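Local coordinates for putative beta-lactamase-inhibitor-like PepSY-like domain-containing protein (Bacteroides vulgatus ATCC 8482, PDB 3ELG) that is of unknown function but has a BLIP-like fold, probably a PepSY-like domain, and is probably exported to the periplasm, at residues Glu56-Ser59 and Lys60-Leu64. Sequence-based numbering, arbitrary orientation.
Sequences EFNS and KGEWL
A beta hairpin joins strand 54-57 to strand 63-67 in the antiparallel sheet of this BLIP-like fold. Its tip is a type I turn from Asn-58 to Gly-61, closed by Gly-61 N bonding to Asn-58 O at 2.9 Å. Gly-61 has a positive phi, a backbone shape that leaves little room for a CB beside the carbonyl of Lys-60.

Asn-58 organises the loop. Its CG lies between its own backbone N and carbonyl carbon (chi1 71°), which swings the amide over the turn. OD1 accepts from Lys-60 N and from Glu-62 N, each at 2.9 Å, and the two donors come from opposite faces of the amide plane. ND2 gives an almost straight bond to Glu-62 OE1 (2.9 Å, 172°). It meets the anti lone pair of that oxygen, with the carboxylate turned 41° from the amide.

Below the turn, Asn-58 N bonds to Glu-62 O and Leu-64 N bonds to Glu-56 O (2.8 Å). Phe-57 and Trp-63 form the non-hydrogen-bonded pair between these bonds. Phe-57 CE2 rests 4.0 Å from Trp-63 CB, on the side of the sheet that meets helix 15-24. Leu-64 CD1 packs beside the backbone of Phe-57 and Asn-58.

Both ends of the Asn-58 amide are therefore engaged, which fixes its flip. The Glu-62 carboxylate probably strengthens the amide's polarity, while Asn-58 OD1 ties the start of the turn to the returning backbone.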
ATOM      1  N   GLU A  56      -0.302   1.284   4.708  0.50 13.22           N
ATOM      2  CA  GLU A  56      -1.485   1.099   5.520  0.50 13.29           C
ATOM      3  C   GLU A  56      -1.719  -0.389   5.592  0.50 12.31           C
ATOM      4  O   GLU A  56      -1.491  -1.106   4.623  0.50 13.52           O
ATOM      5  CB  GLU A  56      -2.678   1.820   4.916  0.50 14.53           C
ATOM      6  CG  GLU A  56      -3.792   1.988   5.865  0.50 17.12           C
ATOM      7  CD  GLU A  56      -4.849   2.871   5.290  0.50 30.51           C
ATOM      8  OE1 GLU A  56      -5.196   2.644   4.106  0.50 28.55           O
ATOM      9  OE2 GLU A  56      -5.321   3.782   6.007  0.50 29.63           O
ATOM     10  N   PHE A  57      -2.147  -0.834   6.772  1.00 13.67           N
ATOM     11  CA  PHE A  57      -2.421  -2.231   7.037  1.00 12.43           C
ATOM     12  C   PHE A  57      -3.780  -2.407   7.707  1.00 13.25           C
ATOM     13  O   PHE A  57      -4.248  -1.517   8.458  1.00 14.51           O
ATOM     14  CB  PHE A  57      -1.407  -2.845   7.985  1.00 13.00           C
ATOM     15  CG  PHE A  57       0.009  -2.762   7.488  1.00 13.29           C
ATOM     16  CD1 PHE A  57       0.798  -1.668   7.790  1.00 14.44           C
ATOM     17  CD2 PHE A  57       0.572  -3.803   6.760  1.00 15.20           C
ATOM     18  CE1 PHE A  57       2.087  -1.604   7.326  1.00 14.53           C
ATOM     19  CE2 PHE A  57       1.858  -3.736   6.263  1.00 12.46           C
ATOM     20  CZ  PHE A  57       2.637  -2.658   6.560  1.00 13.61           C
ATOM     21  N   ASN A  58      -4.375  -3.561   7.467  1.00 14.33           N
ATOM     22  CA  ASN A  58      -5.633  -3.899   8.171  1.00 15.14           C
ATOM     23  C   ASN A  58      -5.375  -4.419   9.546  1.00 14.78           C
ATOM     24  O   ASN A  58      -4.247  -4.425  10.022  1.00 15.94           O
ATOM     25  CB  ASN A  58      -6.550  -4.834   7.346  1.00 15.79           C
ATOM     26  CG  ASN A  58      -6.017  -6.243   7.216  1.00 14.25           C
ATOM     27  OD1 ASN A  58      -5.086  -6.654   7.919  1.00 16.69           O
ATOM     28  ND2 ASN A  58      -6.663  -7.040   6.328  1.00 14.51           N
ATOM     29  N   SER A  59      -6.454  -4.862  10.181  1.00 15.52           N
ATOM     30  CA  SER A  59      -6.403  -5.218  11.597  1.00 17.66           C
ATOM     31  C   SER A  59      -5.513  -6.401  11.866  1.00 16.61           C
ATOM     32  O   SER A  59      -5.019  -6.580  13.002  1.00 19.37           O
ATOM     33  CB  SER A  59      -7.799  -5.413  12.201  1.00 18.90           C
ATOM     34  OG  SER A  59      -8.386  -6.593  11.702  1.00 18.87           O
ATOM     35  N   LYS A  60      -5.302  -7.190  10.808  1.00 17.53           N
ATOM     36  CA  LYS A  60      -4.486  -8.401  10.822  1.00 17.09           C
ATOM     37  C   LYS A  60      -3.062  -8.190  10.320  1.00 17.54           C
ATOM     38  O   LYS A  60      -2.251  -9.134  10.260  1.00 19.11           O
ATOM     39  CB  LYS A  60      -5.160  -9.484   9.999  1.00 21.78           C
ATOM     40  CG  LYS A  60      -6.488  -9.860  10.587  1.00 24.32           C
ATOM     41  CD  LYS A  60      -7.320 -10.680   9.636  1.00 35.71           C
ATOM     42  CE  LYS A  60      -6.610 -11.954   9.255  1.00 44.16           C
ATOM     43  NZ  LYS A  60      -7.586 -12.956   8.713  1.00 47.77           N
ATOM     44  N   GLY A  61      -2.743  -6.953   9.985  1.00 16.57           N
ATOM     45  CA  GLY A  61      -1.410  -6.660   9.473  1.00 16.88           C
ATOM     46  C   GLY A  61      -1.212  -6.966   7.989  1.00 15.82           C
ATOM     47  O   GLY A  61      -0.085  -6.996   7.487  1.00 17.71           O
ATOM     48  N   GLU A  62      -2.311  -7.192   7.271  1.00 13.97           N
ATOM     49  CA  GLU A  62      -2.237  -7.325   5.796  1.00 15.04           C
ATOM     50  C   GLU A  62      -2.288  -5.970   5.114  1.00 12.94           C
ATOM     51  O   GLU A  62      -3.064  -5.102   5.456  1.00 13.52           O
ATOM     52  CB  GLU A  62      -3.361  -8.193   5.264  1.00 12.32           C
ATOM     53  CG  GLU A  62      -3.332  -9.585   5.877  1.00 15.47           C
ATOM     54  CD  GLU A  62      -4.622 -10.328   5.739  1.00 29.62           C
ATOM     55  OE1 GLU A  62      -5.718  -9.734   5.813  1.00 18.15           O
ATOM     56  OE2 GLU A  62      -4.528 -11.560   5.609  1.00 34.26           O
ATOM     57  N   TRP A  63      -1.380  -5.747   4.193  1.00 13.85           N
ATOM     58  CA  TRP A  63      -1.317  -4.419   3.594  1.00 12.58           C
ATOM     59  C   TRP A  63      -2.546  -4.077   2.765  1.00 13.58           C
ATOM     60  O   TRP A  63      -3.142  -4.953   2.101  1.00 14.78           O
ATOM     61  CB  TRP A  63      -0.051  -4.216   2.773  1.00 13.78           C
ATOM     62  CG  TRP A  63       0.024  -5.019   1.577  1.00 18.11           C
ATOM     63  CD1 TRP A  63       0.562  -6.266   1.451  1.00 19.71           C
ATOM     64  CD2 TRP A  63      -0.413  -4.632   0.257  1.00 18.76           C
ATOM     65  NE1 TRP A  63       0.480  -6.683   0.139  1.00 20.17           N
ATOM     66  CE2 TRP A  63      -0.128  -5.712  -0.608  1.00 20.41           C
ATOM     67  CE3 TRP A  63      -1.025  -3.487  -0.264  1.00 15.66           C
ATOM     68  CZ2 TRP A  63      -0.414  -5.654  -1.966  1.00 18.17           C
ATOM     69  CZ3 TRP A  63      -1.297  -3.420  -1.571  1.00 17.04           C
ATOM     70  CH2 TRP A  63      -1.043  -4.523  -2.418  1.00 15.62           C
ATOM     71  N   LEU A  64      -2.896  -2.782   2.862  1.00 13.74           N
ATOM     72  CA  LEU A  64      -3.982  -2.174   2.110  1.00 14.78           C
ATOM     73  C   LEU A  64      -3.491  -1.145   1.091  1.00 14.48           C
ATOM     74  O   LEU A  64      -4.072  -0.975   0.025  1.00 14.88           O
ATOM     75  CB  LEU A  64      -4.989  -1.492   3.049  1.00 13.97           C
ATOM     76  CG  LEU A  64      -5.625  -2.365   4.120  1.00 13.20           C
ATOM     77  CD1 LEU A  64      -6.528  -1.543   5.026  1.00 15.32           C
ATOM     78  CD2 LEU A  64      -6.312  -3.479   3.423  1.00 14.26           C
TER